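Local atomic coordinates of glutamate--cysteine ligase GshA (Methylobacillus flagellatus KT, PDB entry 3K1T), a protein that probably acts as a ligase that joins glutamate to cysteine to form gamma-glutamylcysteine. Residues Arg21-Met26 with Ala398-Tyr403; Pro102-Arg107 with Gly132-Glu137; Gly356-His361 with Glu378-Glu383. All blocks are in the same frame, centred on the assembly; numbering follows the deposited sequence.

How the interactions relate
Interaction 1 is buried and joins the end of helix 13-23 and the start of helix 26-40 to helix 398-421, by van der Waals packing of side chains, with no direct polar bond between the segments. Interaction 3 is partly buried and pairs two antiparallel strands by backbone hydrogen bonds, with aromatic rings and a sulfate-bound arginine beside them. The two touch: Phe402 of helix 398-421 meets Tyr358 and Phe382 of interaction 3, edge-to-face with Phe382. Interaction 2 belongs to another, mixed sheet, about 41 Å centre to centre from interaction 1 and across the chain's centre from it. Also partly buried, its polar links run through two waters, beside direct packing, where parallel strands give way to loops.

Interaction 1: Arg21-Met26 with Ala398-Tyr403; sequences RLLDNM and APNRFY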
loop_
_atom_site.group_PDB
_atom_site.type_symbol
_atom_site.label_atom_id
_atom_site.label_comp_id
_atom_site.label_asym_id
_atom_site.label_seq_id
_atom_site.Cartn_x
_atom_site.Cartn_y
_atom_site.Cartn_z
ATOM N N ARG A 21 -25.943 -4.300 -1.821
ATOM C CA ARG A 21 -25.513 -5.442 -1.004
ATOM C C ARG A 21 -24.048 -5.282 -0.549
ATOM O O ARG A 21 -23.725 -5.557 0.620
ATOM C CB ARG A 21 -25.706 -6.770 -1.765
ATOM C CG ARG A 21 -27.176 -7.144 -2.043
ATOM C CD ARG A 21 -28.008 -7.534 -0.806
ATOM N NE ARG A 21 -29.294 -8.018 -1.305
ATOM C CZ ARG A 21 -30.297 -7.233 -1.730
ATOM N NH1 ARG A 21 -30.199 -5.906 -1.673
ATOM N NH2 ARG A 21 -31.408 -7.770 -2.238
ATOM N N LEU A 22 -23.162 -4.834 -1.457
ATOM C CA LEU A 22 -21.741 -4.637 -1.120
ATOM C C LEU A 22 -21.584 -3.551 -0.048
ATOM O O LEU A 22 -20.803 -3.701 0.911
ATOM C CB LEU A 22 -20.902 -4.264 -2.358
ATOM C CG LEU A 22 -20.850 -5.256 -3.517
ATOM C CD1 LEU A 22 -20.075 -4.589 -4.715
ATOM C CD2 LEU A 22 -20.210 -6.598 -3.082
ATOM N N LEU A 23 -22.334 -2.463 -0.205
ATOM C CA LEU A 23 -22.212 -1.321 0.707
ATOM C C LEU A 23 -22.933 -1.560 2.048
ATOM O O LEU A 23 -22.715 -0.828 2.988
ATOM C CB LEU A 23 -22.708 -0.053 0.063
ATOM C CG LEU A 23 -21.961 0.314 -1.231
ATOM C CD1 LEU A 23 -22.676 1.467 -1.946
ATOM C CD2 LEU A 23 -20.467 0.637 -1.000
ATOM N N ASP A 24 -23.773 -2.570 2.136
ATOM C CA ASP A 24 -24.375 -2.936 3.426
ATOM C C ASP A 24 -23.569 -4.052 4.112
ATOM O O ASP A 24 -23.951 -4.496 5.218
ATOM C CB ASP A 24 -25.833 -3.393 3.217
ATOM C CG ASP A 24 -26.631 -3.566 4.544
ATOM O OD1 ASP A 24 -26.473 -2.772 5.490
ATOM O OD2 ASP A 24 -27.464 -4.491 4.629
ATOM N N ASN A 25 -22.516 -4.560 3.452
ATOM C CA ASN A 25 -21.730 -5.683 3.982
ATOM C C ASN A 25 -20.224 -5.421 3.894
ATOM O O ASN A 25 -19.442 -6.352 3.849
ATOM C CB ASN A 25 -22.073 -6.948 3.181
ATOM C CG ASN A 25 -23.438 -7.496 3.529
ATOM O OD1 ASN A 25 -23.607 -8.040 4.628
ATOM N ND2 ASN A 25 -24.447 -7.308 2.627
HETATM N N MSE A 26 -19.820 -4.157 3.879
HETATM C CA MSE A 26 -18.435 -3.811 3.534
HETATM C C MSE A 26 -17.385 -4.430 4.493
HETATM O O MSE A 26 -16.479 -5.129 4.046
HETATM C CB MSE A 26 -18.294 -2.298 3.301
HETATM C CG MSE A 26 -16.954 -1.888 2.725
HETATM SE SE MSE A 26 -15.641 -1.571 4.151
HETATM C CE MSE A 26 -14.168 -0.987 2.998
ATOM N N ALA A 398 -19.596 7.283 -8.207
ATOM C CA ALA A 398 -18.346 6.789 -8.795
ATOM C C ALA A 398 -17.475 5.943 -7.848
ATOM O O ALA A 398 -17.046 4.849 -8.231
ATOM C CB ALA A 398 -17.504 7.950 -9.417
ATOM N N PRO A 399 -17.245 6.408 -6.616
ATOM C CA PRO A 399 -16.435 5.590 -5.702
ATOM C C PRO A 399 -17.082 4.254 -5.344
ATOM O O PRO A 399 -16.376 3.305 -4.985
ATOM C CB PRO A 399 -16.305 6.437 -4.447
ATOM C CG PRO A 399 -16.817 7.815 -4.813
ATOM C CD PRO A 399 -17.614 7.722 -6.046
ATOM N N ASN A 400 -18.389 4.185 -5.437
ATOM C CA ASN A 400 -19.128 2.955 -5.152
ATOM C C ASN A 400 -19.184 1.990 -6.345
ATOM O O ASN A 400 -19.030 0.762 -6.167
ATOM C CB ASN A 400 -20.513 3.311 -4.586
ATOM C CG ASN A 400 -20.433 3.913 -3.224
ATOM O OD1 ASN A 400 -19.474 3.674 -2.480
ATOM N ND2 ASN A 400 -21.457 4.683 -2.843
ATOM N N ARG A 401 -19.313 2.543 -7.560
ATOM C CA ARG A 401 -19.147 1.774 -8.768
ATOM C C ARG A 401 -17.754 1.133 -8.785
ATOM O O ARG A 401 -17.610 -0.080 -9.074
ATOM C CB ARG A 401 -19.343 2.675 -9.999
ATOM C CG ARG A 401 -18.967 2.010 -11.372
ATOM C CD ARG A 401 -20.088 1.245 -11.977
ATOM N NE ARG A 401 -21.183 2.116 -12.437
ATOM C CZ ARG A 401 -21.273 2.727 -13.607
ATOM N NH1 ARG A 401 -20.328 2.593 -14.521
ATOM N NH2 ARG A 401 -22.328 3.503 -13.864
ATOM N N PHE A 402 -16.727 1.939 -8.494
ATOM C CA PHE A 402 -15.341 1.438 -8.555
ATOM C C PHE A 402 -15.003 0.483 -7.427
ATOM O O PHE A 402 -14.225 -0.458 -7.627
ATOM C CB PHE A 402 -14.325 2.603 -8.792
ATOM C CG PHE A 402 -14.253 2.975 -10.229
ATOM C CD1 PHE A 402 -15.227 3.799 -10.801
ATOM C CD2 PHE A 402 -13.322 2.393 -11.059
ATOM C CE1 PHE A 402 -15.223 4.085 -12.139
ATOM C CE2 PHE A 402 -13.307 2.686 -12.416
ATOM C CZ PHE A 402 -14.269 3.518 -12.954
ATOM N N TYR A 403 -15.629 0.666 -6.257
ATOM C CA TYR A 403 -15.523 -0.318 -5.192
ATOM C C TYR A 403 -16.066 -1.674 -5.678
ATOM O O TYR A 403 -15.407 -2.730 -5.471
ATOM C CB TYR A 403 -16.208 0.120 -3.875
ATOM C CG TYR A 403 -16.113 -0.925 -2.792
ATOM C CD1 TYR A 403 -14.887 -1.249 -2.213
ATOM C CD2 TYR A 403 -17.245 -1.600 -2.330
ATOM C CE1 TYR A 403 -14.776 -2.206 -1.227
ATOM C CE2 TYR A 403 -17.136 -2.601 -1.326
ATOM C CZ TYR A 403 -15.892 -2.901 -0.790
ATOM O OH TYR A 403 -15.765 -3.880 0.201
#
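Leu23 sets its two methyls against the carboxamide of Asn400. Leu23 CD2 lies 3.5 Å from Asn400 OD1, and Leu23 CD1 is 3.6 Å from Asn400 ND2, so the branched tip spans the flat amide from oxygen to nitrogen. Asn400 has CG anti to its carbonyl carbon and beside its backbone N (chi1 -69°), which puts CG on the side of Leu23. Tyr403, one helical turn on, has CG anti to the backbone N (chi1 179°) and touches three side chains of 21-26. Leu22 CB comes to the ring edge near its plane, 4.2 Å from Tyr403 CE2. Leu23 CD2 approaches obliquely, 4.1 Å from Tyr403 CD2. Met26, a selenomethionine, also approaches obliquely at the phenol end, its CG 3.4 Å from Tyr403 OH and 3.8 Å from Tyr403 CZ. The polar ends turn to partners beyond the contact: Tyr403 OH bonds Glu30 OE2, Asn400 OD1 accepts from Asp390 N, and Asn400 ND2 donates to Ala394 O. An alanine at Asn400 would probably leave Asp390 N and Ala394 O without their side-chain mate and open a gap beside the Leu23 methyls. In the turn between helices 13-23 and 26-40, Asn25 ND2 donates to Arg21 O over 2.8 Å, while Met26 begins helix 26-40 and also packs on Gln124 of the second subunit. The helices thus meet helix 398-421 through nondirectional van der Waals contacts, some onto polar groups, and the buried polar groups of Asn400 and Tyr403 are fixed by bonds to neighbouring parts of the chain.

Interaction 2: Pro102-Arg107 with Gly132-Glu137; sequences PENHTR and GSIAPE
Asn104 lays its carboxamide beside the Ile134-Ala135 backbone, and its side chain crosses that of Ile134 at about a right angle. Its CG stands anti to the carbonyl carbon and beside the backbone N (chi1 -74°), which puts CG near Ala135. Asn104 OD1 comes within 3.5 Å of Ile134 CG1, while CB and CG of Asn104 pack on the methyl of Ala135. The polar work is done by two waters. Water 1 donates to Pro102 O and to Asn104 OD1, 2.8 Å from each, and accepts from Ile134 N at 3.0 Å, so three protein bonds grip it. Water 2 accepts from Asn104 ND2 at 3.2 Å and donates to Ile134 O at 2.7 Å. Nearer the strands, Pro102 CD lies against the carbonyl of Gly132, 3.3 Å from Gly132 O. Beyond them the chain makes an ST turn, Ser133 OG accepting from Ala135 N at 3.0 Å. The place is the C-terminal end of the parallel strands 97-102 and 128-133, which helix 109-124 links in a beta-alpha-beta unit; Asn178, from the loop after strand 173-177, also bonds Pro102 O. Thr106 OG1 is hydrogen-bonded to a glycerol, probably from the crystallisation liquor. One amide thus serves, through two waters, both the N-H and the C=O of Ile134 just past strand 128-133, so the polar link between the two loops probably depends on ordered water.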
loop_
_atom_site.group_PDB
_atom_site.type_symbol
_atom_site.label_atom_id
_atom_site.label_comp_id
_atom_site.label_asym_id
_atom_site.label_seq_id
_atom_site.Cartn_x
_atom_site.Cartn_y
_atom_site.Cartn_z
ATOM N N PRO A 102 10.244 -10.534 -20.706
ATOM C CA PRO A 102 9.131 -9.916 -21.431
ATOM C C PRO A 102 8.561 -10.845 -22.492
ATOM O O PRO A 102 9.188 -11.863 -22.821
ATOM C CB PRO A 102 9.781 -8.706 -22.069
ATOM C CG PRO A 102 11.162 -9.201 -22.397
ATOM C CD PRO A 102 11.538 -10.154 -21.291
ATOM N N GLU A 103 7.387 -10.502 -23.005
ATOM C CA GLU A 103 6.873 -11.119 -24.227
ATOM C C GLU A 103 7.955 -10.951 -25.317
ATOM O O GLU A 103 8.808 -10.048 -25.234
ATOM C CB GLU A 103 5.565 -10.465 -24.669
ATOM C CG GLU A 103 4.301 -10.847 -23.879
ATOM C CD GLU A 103 3.874 -12.327 -24.070
ATOM O OE1 GLU A 103 4.386 -12.990 -25.010
ATOM O OE2 GLU A 103 3.048 -12.833 -23.262
ATOM N N ASN A 104 7.965 -11.851 -26.299
ATOM C CA ASN A 104 8.973 -11.793 -27.373
ATOM C C ASN A 104 8.840 -10.577 -28.334
ATOM O O ASN A 104 9.753 -10.316 -29.138
ATOM C CB ASN A 104 9.020 -13.115 -28.162
ATOM C CG ASN A 104 9.692 -14.268 -27.384
ATOM O OD1 ASN A 104 10.210 -14.089 -26.283
ATOM N ND2 ASN A 104 9.716 -15.457 -27.997
ATOM N N HIS A 105 7.764 -9.799 -28.194
ATOM C CA HIS A 105 7.573 -8.510 -28.910
ATOM C C HIS A 105 8.684 -7.452 -28.749
ATOM O O HIS A 105 8.947 -6.929 -27.644
ATOM C CB HIS A 105 6.256 -7.841 -28.500
ATOM C CG HIS A 105 5.067 -8.738 -28.585
ATOM N ND1 HIS A 105 4.847 -9.578 -29.658
ATOM C CD2 HIS A 105 4.031 -8.928 -27.733
ATOM C CE1 HIS A 105 3.735 -10.263 -29.455
ATOM N NE2 HIS A 105 3.224 -9.893 -28.292
ATOM N N THR A 106 9.323 -7.106 -29.860
ATOM C CA THR A 106 10.295 -6.020 -29.863
ATOM C C THR A 106 9.838 -4.805 -30.713
ATOM O O THR A 106 10.512 -3.770 -30.719
ATOM C CB THR A 106 11.670 -6.531 -30.348
ATOM O OG1 THR A 106 11.529 -7.090 -31.664
ATOM C CG2 THR A 106 12.215 -7.606 -29.395
ATOM N N ARG A 107 8.709 -4.920 -31.417
ATOM C CA ARG A 107 8.233 -3.853 -32.313
ATOM C C ARG A 107 6.951 -3.167 -31.865
ATOM O O ARG A 107 6.563 -2.168 -32.472
ATOM C CB ARG A 107 8.034 -4.352 -33.757
ATOM C CG ARG A 107 9.289 -4.852 -34.448
ATOM C CD ARG A 107 8.891 -5.668 -35.665
ATOM N NE ARG A 107 10.054 -6.162 -36.395
ATOM C CZ ARG A 107 10.009 -7.065 -37.382
ATOM N NH1 ARG A 107 8.847 -7.606 -37.762
ATOM N NH2 ARG A 107 11.138 -7.438 -37.996
ATOM N N GLY A 132 15.611 -9.776 -19.311
ATOM C CA GLY A 132 16.191 -10.933 -19.998
ATOM C C GLY A 132 15.250 -11.460 -21.060
ATOM O O GLY A 132 14.182 -12.000 -20.762
ATOM N N SER A 133 15.649 -11.300 -22.309
ATOM C CA SER A 133 14.894 -11.811 -23.432
ATOM C C SER A 133 15.110 -13.305 -23.679
ATOM O O SER A 133 16.244 -13.774 -23.645
ATOM C CB SER A 133 15.361 -11.079 -24.707
ATOM O OG SER A 133 14.606 -11.497 -25.831
ATOM N N ILE A 134 14.038 -14.013 -24.018
ATOM C CA ILE A 134 14.129 -15.370 -24.546
ATOM C C ILE A 134 13.745 -15.391 -26.023
ATOM O O ILE A 134 13.440 -16.449 -26.573
ATOM C CB ILE A 134 13.260 -16.370 -23.718
ATOM C CG1 ILE A 134 11.776 -15.993 -23.733
ATOM C CG2 ILE A 134 13.804 -16.462 -22.280
ATOM C CD1 ILE A 134 10.802 -17.082 -23.067
ATOM N N ALA A 135 13.756 -14.228 -26.674
ATOM C CA ALA A 135 13.436 -14.141 -28.088
ATOM C C ALA A 135 14.694 -14.564 -28.858
ATOM O O ALA A 135 15.790 -14.056 -28.620
ATOM C CB ALA A 135 13.009 -12.735 -28.487
ATOM N N PRO A 136 14.541 -15.525 -29.775
ATOM C CA PRO A 136 15.719 -16.109 -30.448
ATOM C C PRO A 136 16.509 -15.106 -31.318
ATOM O O PRO A 136 17.698 -15.283 -31.520
ATOM C CB PRO A 136 15.103 -17.227 -31.296
ATOM C CG PRO A 136 13.726 -16.758 -31.604
ATOM C CD PRO A 136 13.278 -16.069 -30.306
ATOM N N GLU A 137 15.840 -14.068 -31.790
ATOM C CA GLU A 137 16.473 -12.982 -32.532
ATOM C C GLU A 137 17.259 -11.957 -31.690
ATOM O O GLU A 137 17.996 -11.153 -32.231
ATOM C CB GLU A 137 15.419 -12.259 -33.376
ATOM C CG GLU A 137 14.420 -11.438 -32.579
ATOM C CD GLU A 137 13.162 -12.210 -32.129
ATOM O OE1 GLU A 137 13.142 -13.479 -32.157
ATOM O OE2 GLU A 137 12.186 -11.495 -31.721
HETATM O O HOH W 1 11.484 -12.534 -24.357
HETATM O O HOH W 2 11.296 -18.006 -26.789
#

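Interaction 3: Gly356-His361 with Glu378-Glu383; sequences GFYRVH and EPLTFE. With SO4 (sulfate ion), chain B.
Phe382 lays one ring face over the Gly356-Phe357 peptide, with Phe357 N 3.4 Å above the ring plane, over its centre. Gly356 CA adds a CH-pi contact, 4.0 Å from the Phe382 ring centroid. A side chain at Gly356 would clash with the ring, and the backbone angles by themselves also call for glycine. The Phe382 ring also presents an edge to the face of Tyr358. The centroids of this T-shaped pair are 5.4 Å apart and the planes meet at 73°; Phe382 CE1 stands 3.8 Å from Tyr358 CD2, toward the rim of the tyrosine ring. The strands pair antiparallel. In the hydrogen-bonded pair Tyr358-Leu380, Tyr358 N donates to Leu380 O at 2.8 Å, and Val360-Glu378 is a second such pair. On the face bearing Tyr358 and Val360, Val360 CG2 packs 3.8 Å from Leu380 CB. On the face bearing Phe357 and Arg359, Phe357 CD2 meets Pro379 CB at 3.9 Å. From here Arg359 runs out extended from CG to NE, and its NH2 donates to sulfate O1 at 2.9 Å and 160°; the bonds from NH1 to O1 and from NH2 to O3 are weak. Phe357 turns a ring edge to the same oxygen O1. Asp49 forms a salt bridge with Arg359 NH2, while Ser47, Asn63 and Gly67 also bond the anion; the sulfate probably came from the crystallisation liquor. Strand 352-361 lies between strand 377-381 and strand 340-349 in an antiparallel sheet, and helix 398-421 packs Phe402 and Tyr405 on Tyr358, whose hydroxyl bonds Glu335.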
loop_
_atom_site.group_PDB
_atom_site.type_symbol
_atom_site.label_atom_id
_atom_site.label_comp_id
_atom_site.label_asym_id
_atom_site.label_seq_id
_atom_site.Cartn_x
_atom_site.Cartn_y
_atom_site.Cartn_z
ATOM N N GLY A 356 -6.179 0.886 -12.748
ATOM C CA GLY A 356 -6.575 0.266 -14.000
ATOM C C GLY A 356 -6.888 1.274 -15.076
ATOM O O GLY A 356 -6.498 2.454 -14.969
ATOM N N PHE A 357 -7.569 0.814 -16.123
ATOM C CA PHE A 357 -7.886 1.653 -17.239
ATOM C C PHE A 357 -9.062 1.090 -18.004
ATOM O O PHE A 357 -9.371 -0.072 -17.873
ATOM C CB PHE A 357 -6.653 1.851 -18.158
ATOM C CG PHE A 357 -6.110 0.584 -18.748
ATOM C CD1 PHE A 357 -5.120 -0.141 -18.078
ATOM C CD2 PHE A 357 -6.545 0.138 -19.974
ATOM C CE1 PHE A 357 -4.593 -1.288 -18.623
ATOM C CE2 PHE A 357 -6.040 -1.038 -20.553
ATOM C CZ PHE A 357 -5.061 -1.768 -19.862
ATOM N N TYR A 358 -9.738 1.942 -18.777
ATOM C CA TYR A 358 -10.722 1.468 -19.746
ATOM C C TYR A 358 -10.099 1.151 -21.108
ATOM O O TYR A 358 -9.242 1.894 -21.585
ATOM C CB TYR A 358 -11.776 2.534 -19.979
ATOM C CG TYR A 358 -12.827 2.666 -18.892
ATOM C CD1 TYR A 358 -13.909 1.818 -18.872
ATOM C CD2 TYR A 358 -12.749 3.672 -17.918
ATOM C CE1 TYR A 358 -14.921 1.966 -17.928
ATOM C CE2 TYR A 358 -13.784 3.825 -16.954
ATOM C CZ TYR A 358 -14.852 2.965 -16.981
ATOM O OH TYR A 358 -15.888 3.098 -16.053
ATOM N N ARG A 359 -10.589 0.096 -21.737
ATOM C CA ARG A 359 -10.342 -0.154 -23.158
ATOM C C ARG A 359 -11.484 0.526 -23.917
ATOM O O ARG A 359 -12.630 0.089 -23.816
ATOM C CB ARG A 359 -10.360 -1.640 -23.480
ATOM C CG ARG A 359 -9.370 -2.515 -22.668
ATOM C CD ARG A 359 -9.475 -3.975 -23.077
ATOM N NE ARG A 359 -8.874 -4.863 -22.071
ATOM C CZ ARG A 359 -7.562 -5.015 -21.868
ATOM N NH1 ARG A 359 -6.693 -4.404 -22.653
ATOM N NH2 ARG A 359 -7.115 -5.801 -20.881
ATOM N N VAL A 360 -11.143 1.565 -24.669
ATOM C CA VAL A 360 -12.101 2.347 -25.420
ATOM C C VAL A 360 -11.994 1.860 -26.857
ATOM O O VAL A 360 -10.964 2.045 -27.527
ATOM C CB VAL A 360 -11.844 3.879 -25.275
ATOM C CG1 VAL A 360 -12.876 4.736 -26.121
ATOM C CG2 VAL A 360 -11.851 4.338 -23.803
ATOM N N HIS A 361 -13.033 1.182 -27.307
ATOM C CA HIS A 361 -13.052 0.559 -28.642
ATOM C C HIS A 361 -12.766 1.567 -29.752
ATOM O O HIS A 361 -13.335 2.664 -29.778
ATOM C CB HIS A 361 -14.415 -0.098 -28.950
ATOM C CG HIS A 361 -14.740 -1.294 -28.115
ATOM N ND1 HIS A 361 -15.535 -2.320 -28.583
ATOM C CD2 HIS A 361 -14.461 -1.594 -26.826
ATOM C CE1 HIS A 361 -15.732 -3.193 -27.618
ATOM N NE2 HIS A 361 -15.050 -2.802 -26.556
ATOM N N GLU A 378 -8.050 2.124 -27.519
ATOM C CA GLU A 378 -7.137 3.056 -26.902
ATOM C C GLU A 378 -7.422 3.070 -25.372
ATOM O O GLU A 378 -8.584 3.053 -24.970
ATOM C CB GLU A 378 -7.358 4.430 -27.456
ATOM C CG GLU A 378 -6.970 4.472 -28.961
ATOM C CD GLU A 378 -7.262 5.804 -29.613
ATOM O OE1 GLU A 378 -7.769 6.733 -28.922
ATOM O OE2 GLU A 378 -6.981 5.914 -30.846
ATOM N N PRO A 379 -6.373 3.128 -24.541
ATOM C CA PRO A 379 -6.587 3.127 -23.073
ATOM C C PRO A 379 -7.060 4.479 -22.569
ATOM O O PRO A 379 -6.686 5.497 -23.128
ATOM C CB PRO A 379 -5.198 2.801 -22.502
ATOM C CG PRO A 379 -4.212 3.329 -23.576
ATOM C CD PRO A 379 -4.939 3.118 -24.916
ATOM N N LEU A 380 -7.867 4.488 -21.520
ATOM C CA LEU A 380 -8.292 5.703 -20.851
ATOM C C LEU A 380 -8.156 5.442 -19.372
ATOM O O LEU A 380 -8.810 4.561 -18.829
ATOM C CB LEU A 380 -9.751 6.009 -21.151
ATOM C CG LEU A 380 -10.317 7.233 -20.444
ATOM C CD1 LEU A 380 -9.728 8.542 -21.016
ATOM C CD2 LEU A 380 -11.864 7.170 -20.570
ATOM N N THR A 381 -7.280 6.179 -18.709
ATOM C CA THR A 381 -6.944 5.827 -17.336
ATOM C C THR A 381 -8.103 6.142 -16.377
ATOM O O THR A 381 -8.932 7.017 -16.631
ATOM C CB THR A 381 -5.592 6.493 -16.891
ATOM O OG1 THR A 381 -5.036 5.735 -15.796
ATOM C CG2 THR A 381 -5.817 7.941 -16.482
ATOM N N PHE A 382 -8.212 5.321 -15.337
ATOM C CA PHE A 382 -9.227 5.470 -14.287
ATOM C C PHE A 382 -8.961 6.754 -13.525
ATOM O O PHE A 382 -7.817 7.046 -13.200
ATOM C CB PHE A 382 -9.121 4.335 -13.268
ATOM C CG PHE A 382 -9.693 3.030 -13.701
ATOM C CD1 PHE A 382 -10.360 2.861 -14.929
ATOM C CD2 PHE A 382 -9.574 1.948 -12.866
ATOM C CE1 PHE A 382 -10.892 1.648 -15.272
ATOM C CE2 PHE A 382 -10.092 0.728 -13.210
ATOM C CZ PHE A 382 -10.742 0.564 -14.430
ATOM N N GLU A 383 -10.019 7.472 -13.211
ATOM C CA GLU A 383 -9.967 8.678 -12.397
ATOM C C GLU A 383 -10.358 8.421 -10.912
ATOM O O GLU A 383 -10.041 9.220 -10.038
ATOM C CB GLU A 383 -10.914 9.703 -13.018
ATOM C CG GLU A 383 -10.512 10.178 -14.441
ATOM C CD GLU A 383 -9.221 10.997 -14.444
ATOM O OE1 GLU A 383 -9.151 11.911 -13.600
ATOM O OE2 GLU A 383 -8.316 10.775 -15.311
HETATM S S SO4 B . -3.680 -6.583 -19.882
HETATM O O1 SO4 B . -4.249 -5.444 -20.565
HETATM O O2 SO4 B . -3.599 -6.051 -18.558
HETATM O O3 SO4 B . -4.556 -7.731 -19.908
HETATM O O4 SO4 B . -2.345 -6.915 -20.429
#